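Local coordinates for protein uncharacterized esterase YxiM (PDB 2O14) that is probably a hydrolase of the GDSL family, likely an esterase, that joins a galactose-binding-like beta domain carrying manganese to an SGNH-type domain, at residues A[24-29]-A[60-65]; A[92-97]-A[147-152]. One frame throughout, in Å; residues are numbered along the deposited sequence.

Contact 1 (A[24-29]-A[60-65]). With MN (manganese (II) ion), chain B.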
ATOM      1  N   SER A  24      28.762  -4.464 -10.116  1.00 18.02           N
ATOM      2  CA  SER A  24      28.665  -4.363 -11.566  1.00 19.88           C
ATOM      3  C   SER A  24      27.802  -3.156 -11.958  1.00 19.32           C
ATOM      4  O   SER A  24      26.880  -2.776 -11.232  1.00 21.30           O
ATOM      5  CB  SER A  24      28.055  -5.662 -12.126  1.00 20.90           C
ATOM      6  OG  SER A  24      28.076  -5.705 -13.545  1.00 22.66           O
HETATM    7  N   MSE A  25      28.127  -2.548 -13.095  1.00 20.17           N
HETATM    8  CA  MSE A  25      27.385  -1.402 -13.613  1.00 22.64           C
HETATM    9  C   MSE A  25      26.822  -1.813 -14.972  1.00 20.55           C
HETATM   10  O   MSE A  25      27.572  -2.102 -15.905  1.00 19.23           O
HETATM   11  CB  MSE A  25      28.301  -0.180 -13.755  1.00 36.61           C
HETATM   12  CG  MSE A  25      28.671   0.504 -12.427  1.00 47.65           C
HETATM   13 SE   MSE A  25      29.900  -0.468 -11.239  1.00 63.38          SE
HETATM   14  CE  MSE A  25      31.528   0.538 -11.571  1.00 57.31           C
ATOM     15  N   GLU A  26      25.498  -1.840 -15.075  1.00 21.06           N
ATOM     16  CA  GLU A  26      24.839  -2.252 -16.305  1.00 21.82           C
ATOM     17  C   GLU A  26      24.583  -1.105 -17.276  1.00 21.25           C
ATOM     18  O   GLU A  26      24.281   0.019 -16.867  1.00 20.40           O
ATOM     19  CB  GLU A  26      23.520  -2.954 -15.979  1.00 26.35           C
ATOM     20  CG  GLU A  26      23.613  -4.029 -14.894  1.00 26.30           C
ATOM     21  CD  GLU A  26      24.843  -4.917 -15.020  1.00 29.62           C
ATOM     22  OE1 GLU A  26      25.206  -5.306 -16.154  1.00 29.12           O
ATOM     23  OE2 GLU A  26      25.445  -5.241 -13.972  1.00 30.90           O
ATOM     24  N   PRO A  27      24.691  -1.380 -18.585  1.00 22.61           N
ATOM     25  CA  PRO A  27      24.471  -0.357 -19.609  1.00 22.19           C
ATOM     26  C   PRO A  27      23.084   0.266 -19.538  1.00 21.69           C
ATOM     27  O   PRO A  27      22.103  -0.410 -19.234  1.00 21.28           O
ATOM     28  CB  PRO A  27      24.717  -1.117 -20.911  1.00 20.31           C
ATOM     29  CG  PRO A  27      24.327  -2.515 -20.566  1.00 19.63           C
ATOM     30  CD  PRO A  27      24.929  -2.697 -19.201  1.00 20.26           C
ATOM     31  N   GLY A  28      23.018   1.565 -19.812  1.00 25.73           N
ATOM     32  CA  GLY A  28      21.752   2.275 -19.772  1.00 26.05           C
ATOM     33  C   GLY A  28      21.439   2.763 -18.371  1.00 26.80           C
ATOM     34  O   GLY A  28      20.444   3.450 -18.148  1.00 28.33           O
ATOM     35  N   TYR A  29      22.295   2.411 -17.421  1.00 20.49           N
ATOM     36  CA  TYR A  29      22.102   2.805 -16.032  1.00 19.59           C
ATOM     37  C   TYR A  29      23.293   3.583 -15.515  1.00 18.70           C
ATOM     38  O   TYR A  29      24.430   3.322 -15.904  1.00 17.64           O
ATOM     39  CB  TYR A  29      21.944   1.570 -15.143  1.00 23.68           C
ATOM     40  CG  TYR A  29      20.605   0.884 -15.209  1.00 23.71           C
ATOM     41  CD1 TYR A  29      19.620   1.156 -14.263  1.00 25.43           C
ATOM     42  CD2 TYR A  29      20.333  -0.066 -16.192  1.00 24.44           C
ATOM     43  CE1 TYR A  29      18.394   0.494 -14.288  1.00 25.87           C
ATOM     44  CE2 TYR A  29      19.113  -0.734 -16.229  1.00 25.83           C
ATOM     45  CZ  TYR A  29      18.148  -0.449 -15.271  1.00 26.88           C
ATOM     46  OH  TYR A  29      16.942  -1.106 -15.290  1.00 29.34           O
ATOM     47  N   ALA A  60      19.961 -10.963 -11.047  1.00 27.01           N
ATOM     48  CA  ALA A  60      20.744 -10.746 -12.261  1.00 28.46           C
ATOM     49  C   ALA A  60      20.714  -9.272 -12.641  1.00 27.10           C
ATOM     50  O   ALA A  60      19.829  -8.535 -12.212  1.00 26.81           O
ATOM     51  CB  ALA A  60      20.176 -11.586 -13.404  1.00 35.52           C
ATOM     52  N   GLY A  61      21.685  -8.852 -13.449  1.00 27.56           N
ATOM     53  CA  GLY A  61      21.748  -7.467 -13.884  1.00 26.26           C
ATOM     54  C   GLY A  61      21.840  -6.501 -12.720  1.00 24.05           C
ATOM     55  O   GLY A  61      22.585  -6.735 -11.769  1.00 23.35           O
ATOM     56  N   VAL A  62      21.079  -5.415 -12.781  1.00 18.88           N
ATOM     57  CA  VAL A  62      21.105  -4.425 -11.712  1.00 16.95           C
ATOM     58  C   VAL A  62      20.691  -5.005 -10.358  1.00 17.75           C
ATOM     59  O   VAL A  62      20.885  -4.376  -9.321  1.00 17.73           O
ATOM     60  CB  VAL A  62      20.206  -3.218 -12.055  1.00 16.31           C
ATOM     61  CG1 VAL A  62      20.748  -2.514 -13.290  1.00 14.53           C
ATOM     62  CG2 VAL A  62      18.775  -3.670 -12.286  1.00 14.99           C
ATOM     63  N   LYS A  63      20.143  -6.217 -10.371  1.00 19.69           N
ATOM     64  CA  LYS A  63      19.704  -6.882  -9.146  1.00 19.70           C
ATOM     65  C   LYS A  63      20.826  -7.684  -8.485  1.00 20.59           C
ATOM     66  O   LYS A  63      20.623  -8.298  -7.436  1.00 19.66           O
ATOM     67  CB  LYS A  63      18.523  -7.809  -9.447  1.00 16.77           C
ATOM     68  CG  LYS A  63      17.286  -7.074  -9.924  1.00 19.96           C
ATOM     69  CD  LYS A  63      16.117  -8.025 -10.088  1.00 23.13           C
ATOM     70  CE  LYS A  63      14.883  -7.305 -10.579  1.00 22.66           C
ATOM     71  NZ  LYS A  63      13.744  -8.258 -10.713  1.00 29.61           N
ATOM     72  N   SER A  64      22.006  -7.668  -9.100  1.00 18.05           N
ATOM     73  CA  SER A  64      23.159  -8.390  -8.573  1.00 17.02           C
ATOM     74  C   SER A  64      23.842  -7.624  -7.435  1.00 16.21           C
ATOM     75  O   SER A  64      24.654  -8.183  -6.700  1.00 14.42           O
ATOM     76  CB  SER A  64      24.180  -8.629  -9.687  1.00 17.57           C
ATOM     77  OG  SER A  64      24.793  -7.402 -10.051  1.00 19.39           O
ATOM     78  N   ASP A  65      23.534  -6.339  -7.305  1.00 14.14           N
ATOM     79  CA  ASP A  65      24.138  -5.539  -6.242  1.00 13.71           C
ATOM     80  C   ASP A  65      23.184  -4.458  -5.748  1.00 13.59           C
ATOM     81  O   ASP A  65      22.152  -4.202  -6.371  1.00 12.98           O
ATOM     82  CB  ASP A  65      25.455  -4.914  -6.723  1.00 13.80           C
ATOM     83  CG  ASP A  65      25.295  -4.087  -7.991  1.00 13.92           C
ATOM     84  OD1 ASP A  65      24.158  -3.936  -8.486  1.00 15.75           O
ATOM     85  OD2 ASP A  65      26.315  -3.579  -8.499  1.00 16.95           O
TER
HETATM   86 MN    MN B 376      25.004  -2.757 -10.292  1.00 21.30          MN
HETATM   87  O   HOH W   1      24.592  -4.614 -11.315  1.00 16.86           O
HETATM   88  O   HOH W   2      25.495  -8.300 -12.694  1.00 30.46           O
HETATM   89  O   HOH W   3      25.640  -0.619  -9.571  1.00 15.25           O

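Contact 2 (A[92-97]-A[147-152])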
ATOM      1  N   LYS A  92       9.902   3.616 -10.571  1.00 15.93           N
ATOM      2  CA  LYS A  92       9.894   2.166 -10.507  1.00 18.19           C
ATOM      3  C   LYS A  92      11.009   1.806  -9.536  1.00 17.15           C
ATOM      4  O   LYS A  92      12.156   2.202  -9.728  1.00 17.13           O
ATOM      5  CB  LYS A  92      10.176   1.556 -11.877  1.00 31.77           C
ATOM      6  CG  LYS A  92      10.252   0.038 -11.846  1.00 39.11           C
ATOM      7  CD  LYS A  92      10.948  -0.503 -13.084  1.00 44.58           C
ATOM      8  CE  LYS A  92      11.172  -2.003 -12.987  1.00 48.00           C
ATOM      9  NZ  LYS A  92      11.925  -2.506 -14.172  1.00 52.54           N
ATOM     10  N   VAL A  93      10.662   1.068  -8.489  1.00 18.71           N
ATOM     11  CA  VAL A  93      11.631   0.679  -7.472  1.00 18.58           C
ATOM     12  C   VAL A  93      12.009  -0.790  -7.567  1.00 18.48           C
ATOM     13  O   VAL A  93      11.145  -1.647  -7.740  1.00 17.45           O
ATOM     14  CB  VAL A  93      11.076   0.916  -6.047  1.00 21.80           C
ATOM     15  CG1 VAL A  93      12.119   0.524  -5.006  1.00 22.55           C
ATOM     16  CG2 VAL A  93      10.662   2.361  -5.881  1.00 20.43           C
ATOM     17  N   THR A  94      13.304  -1.070  -7.445  1.00 16.20           N
ATOM     18  CA  THR A  94      13.809  -2.439  -7.474  1.00 15.59           C
ATOM     19  C   THR A  94      14.729  -2.581  -6.268  1.00 15.91           C
ATOM     20  O   THR A  94      15.807  -1.993  -6.232  1.00 16.15           O
ATOM     21  CB  THR A  94      14.632  -2.729  -8.746  1.00 16.77           C
ATOM     22  OG1 THR A  94      13.854  -2.416  -9.909  1.00 14.09           O
ATOM     23  CG2 THR A  94      15.027  -4.203  -8.787  1.00 16.95           C
ATOM     24  N   LEU A  95      14.300  -3.363  -5.282  1.00 16.16           N
ATOM     25  CA  LEU A  95      15.078  -3.561  -4.066  1.00 17.12           C
ATOM     26  C   LEU A  95      16.192  -4.590  -4.206  1.00 16.53           C
ATOM     27  O   LEU A  95      16.312  -5.267  -5.228  1.00 17.53           O
ATOM     28  CB  LEU A  95      14.154  -3.994  -2.918  1.00 18.83           C
ATOM     29  CG  LEU A  95      12.923  -3.141  -2.591  1.00 20.02           C
ATOM     30  CD1 LEU A  95      12.211  -3.708  -1.361  1.00 17.45           C
ATOM     31  CD2 LEU A  95      13.357  -1.698  -2.345  1.00 17.40           C
ATOM     32  N   GLY A  96      17.008  -4.697  -3.161  1.00 18.72           N
ATOM     33  CA  GLY A  96      18.083  -5.675  -3.136  1.00 16.95           C
ATOM     34  C   GLY A  96      17.536  -6.869  -2.374  1.00 17.97           C
ATOM     35  O   GLY A  96      16.341  -7.156  -2.468  1.00 16.57           O
ATOM     36  N   ASN A  97      18.379  -7.567  -1.621  1.00 19.09           N
ATOM     37  CA  ASN A  97      17.892  -8.712  -0.851  1.00 20.09           C
ATOM     38  C   ASN A  97      16.937  -8.147   0.189  1.00 18.69           C
ATOM     39  O   ASN A  97      17.301  -7.266   0.971  1.00 17.87           O
ATOM     40  CB  ASN A  97      19.058  -9.456  -0.206  1.00 19.20           C
ATOM     41  CG  ASN A  97      19.933 -10.139  -1.235  1.00 20.99           C
ATOM     42  OD1 ASN A  97      20.940 -10.760  -0.897  1.00 24.14           O
ATOM     43  ND2 ASN A  97      19.547 -10.031  -2.507  1.00 17.13           N
ATOM     44  N   LEU A 147      18.453  -1.292  -1.776  1.00 14.97           N
ATOM     45  CA  LEU A 147      17.954  -0.756  -3.039  1.00 14.99           C
ATOM     46  C   LEU A 147      18.899  -1.145  -4.185  1.00 15.16           C
ATOM     47  O   LEU A 147      20.084  -0.829  -4.140  1.00 17.05           O
ATOM     48  CB  LEU A 147      17.841   0.773  -2.933  1.00  8.52           C
ATOM     49  CG  LEU A 147      17.335   1.503  -4.184  1.00 11.81           C
ATOM     50  CD1 LEU A 147      15.930   1.037  -4.528  1.00  6.40           C
ATOM     51  CD2 LEU A 147      17.362   3.004  -3.956  1.00 10.20           C
ATOM     52  N   SER A 148      18.381  -1.828  -5.206  1.00 13.84           N
ATOM     53  CA  SER A 148      19.205  -2.239  -6.345  1.00 13.93           C
ATOM     54  C   SER A 148      19.114  -1.292  -7.528  1.00 14.66           C
ATOM     55  O   SER A 148      20.097  -1.078  -8.225  1.00 15.72           O
ATOM     56  CB  SER A 148      18.821  -3.646  -6.831  1.00 15.90           C
ATOM     57  OG  SER A 148      19.390  -4.661  -6.024  1.00 19.14           O
ATOM     58  N   ALA A 149      17.937  -0.733  -7.777  1.00 16.08           N
ATOM     59  CA  ALA A 149      17.806   0.166  -8.915  1.00 17.45           C
ATOM     60  C   ALA A 149      16.602   1.083  -8.845  1.00 17.67           C
ATOM     61  O   ALA A 149      15.665   0.840  -8.095  1.00 18.89           O
ATOM     62  CB  ALA A 149      17.745  -0.645 -10.207  1.00 11.58           C
ATOM     63  N   LEU A 150      16.644   2.140  -9.645  1.00 14.63           N
ATOM     64  CA  LEU A 150      15.546   3.085  -9.733  1.00 17.07           C
ATOM     65  C   LEU A 150      15.382   3.518 -11.178  1.00 19.87           C
ATOM     66  O   LEU A 150      16.371   3.713 -11.891  1.00 22.07           O
ATOM     67  CB  LEU A 150      15.807   4.338  -8.899  1.00 17.05           C
ATOM     68  CG  LEU A 150      15.665   4.318  -7.382  1.00 19.21           C
ATOM     69  CD1 LEU A 150      15.889   5.739  -6.848  1.00 17.66           C
ATOM     70  CD2 LEU A 150      14.279   3.821  -6.997  1.00 17.01           C
ATOM     71  N   LYS A 151      14.133   3.640 -11.608  1.00 23.04           N
ATOM     72  CA  LYS A 151      13.809   4.118 -12.940  1.00 25.12           C
ATOM     73  C   LYS A 151      12.826   5.247 -12.680  1.00 25.61           C
ATOM     74  O   LYS A 151      11.729   5.021 -12.161  1.00 25.82           O
ATOM     75  CB  LYS A 151      13.144   3.034 -13.791  1.00 41.69           C
ATOM     76  CG  LYS A 151      14.114   2.084 -14.470  1.00 45.75           C
ATOM     77  CD  LYS A 151      13.380   1.214 -15.481  1.00 50.69           C
ATOM     78  CE  LYS A 151      14.343   0.370 -16.298  1.00 53.75           C
ATOM     79  NZ  LYS A 151      13.619  -0.399 -17.356  1.00 56.57           N
ATOM     80  N   ILE A 152      13.230   6.463 -13.024  1.00 22.00           N
ATOM     81  CA  ILE A 152      12.401   7.638 -12.810  1.00 21.38           C
ATOM     82  C   ILE A 152      12.015   8.257 -14.153  1.00 23.16           C
ATOM     83  O   ILE A 152      12.874   8.684 -14.924  1.00 23.93           O
ATOM     84  CB  ILE A 152      13.166   8.649 -11.941  1.00 21.51           C
ATOM     85  CG1 ILE A 152      13.559   7.971 -10.621  1.00 18.54           C
ATOM     86  CG2 ILE A 152      12.321   9.890 -11.694  1.00 20.16           C
ATOM     87  CD1 ILE A 152      14.585   8.730  -9.810  1.00 19.10           C
TER

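Contact 1 (A[24-29]-A[60-65])
Asp65 CG lies between the backbone N and the carbonyl carbon (chi1 55°), on the side of the manganese ion, which both carboxylate oxygens then bind together with Ser24. The loop after strand 15-20 and the start of strand 65-69 thus share one metal site in the galactose-binding-like domain. Asp65 is bidentate: OD1 lies 2.3 Å and OD2 2.4 Å from the manganese. Ser24 offers its backbone O at 2.1 Å from the metal. Water 1, water 3 and Asp19 of strand 15-20 supply the remaining ligands. Asp65 OD2 also accepts a nearly straight hydrogen bond from Ser24 N, which arrives from above the carboxylate plane. One carboxylate therefore grips both the metal and the backbone of 24-29.

Glu26 is second shell. Its chain bends at chi2 (-42°), and its OE2 takes hydrogen bonds from Ser24 OG and from water 1. The same water donates to Gly61 O, so a metal ligand is held from both segments. Gly61 O also accepts from Ser64 N and Ser64 OG, which ties up the turn at 61-64. These bonds probably help fix the position of the water on the metal.

Beside the metal the contact is apolar. Glu26 CG packs 3.6 Å from Val62 CG1. Tyr29 ends a type II turn that starts at Glu26, and its ring also lies against Val62. The valine meets the ring through a single methyl in a CH-pi contact: Val62 CG1 sits 3.6 Å from the Tyr29 ring centroid, only 4° off the ring normal.

Contact 2 (A[92-97]-A[147-152])
Lys92 and Lys151 form a hydrogen-bonded pair where strands 87-95 and 146-156 run antiparallel; the axes of 92-95 and 147-152 lie at 163° and come within 4.4 Å. Lys92 N bonds to Lys151 O at 2.8 Å, and Lys151 N returns a bond to Lys92 O. Thr94 and Ala149 form the next hydrogen-bonded pair. Thr94 O accepts twice, from Ala149 N and from Ser148 N.

The two lysines lie side by side and point the same way, with both chains extended beyond CG. Lys92 CD is 3.8 Å from Lys151 CD. Lys92 NZ comes within 4.2 Å of Lys151 NZ. The like charges probably repel each other, partly offset by Glu120, whose ion pair with Lys92 is long and weak. On the same face Thr94 CB packs 4.0 Å from Ala149 CB.

The other face is apolar. The Val93 and Leu150 side chains lie side by side, pointing the same way, with Val93 CG2 near Leu150 CD2. Val93 CG1 meets Leu147 CD1 at 3.9 Å, and those two side chains cross at about a right angle. Strand 131-138 of a second sheet covers this side, through Leu134 on Leu150 and Val136 on Leu147.

Ser148 CB lies 3.4 Å from Leu95 O, while Ser148 OG hydrogen-bonds to Asp65 O. With Ser148 and Ala149 both facing Thr94, this is a classic beta bulge within the beta sandwich of a galactose-binding-like domain.

In the fold
Both contacts belong to the galactose-binding-like domain, with centres 11 Å apart. Contact 1 closes before contact 2 opens along the chain. Contact 1 is at the surface, joining a loop to the turn and start of strand 65-69; contact 2 is the buried pairing of two strands. They share one mixed sheet: strand 146-156 pairs with 15-20, 65-69 and 87-95, and the first two of these carry metal ligands. The contacts touch directly. Tyr29 OH packs on Lys151 CE, and Lys63 CE on Thr94 CG2. The manganese site thus sits at the ends of strands 15-20 and 65-69, close to the bulge at Ser148. The probable catalytic residues lie in the GDSL-like domain, so neither contact belongs to the probable active site.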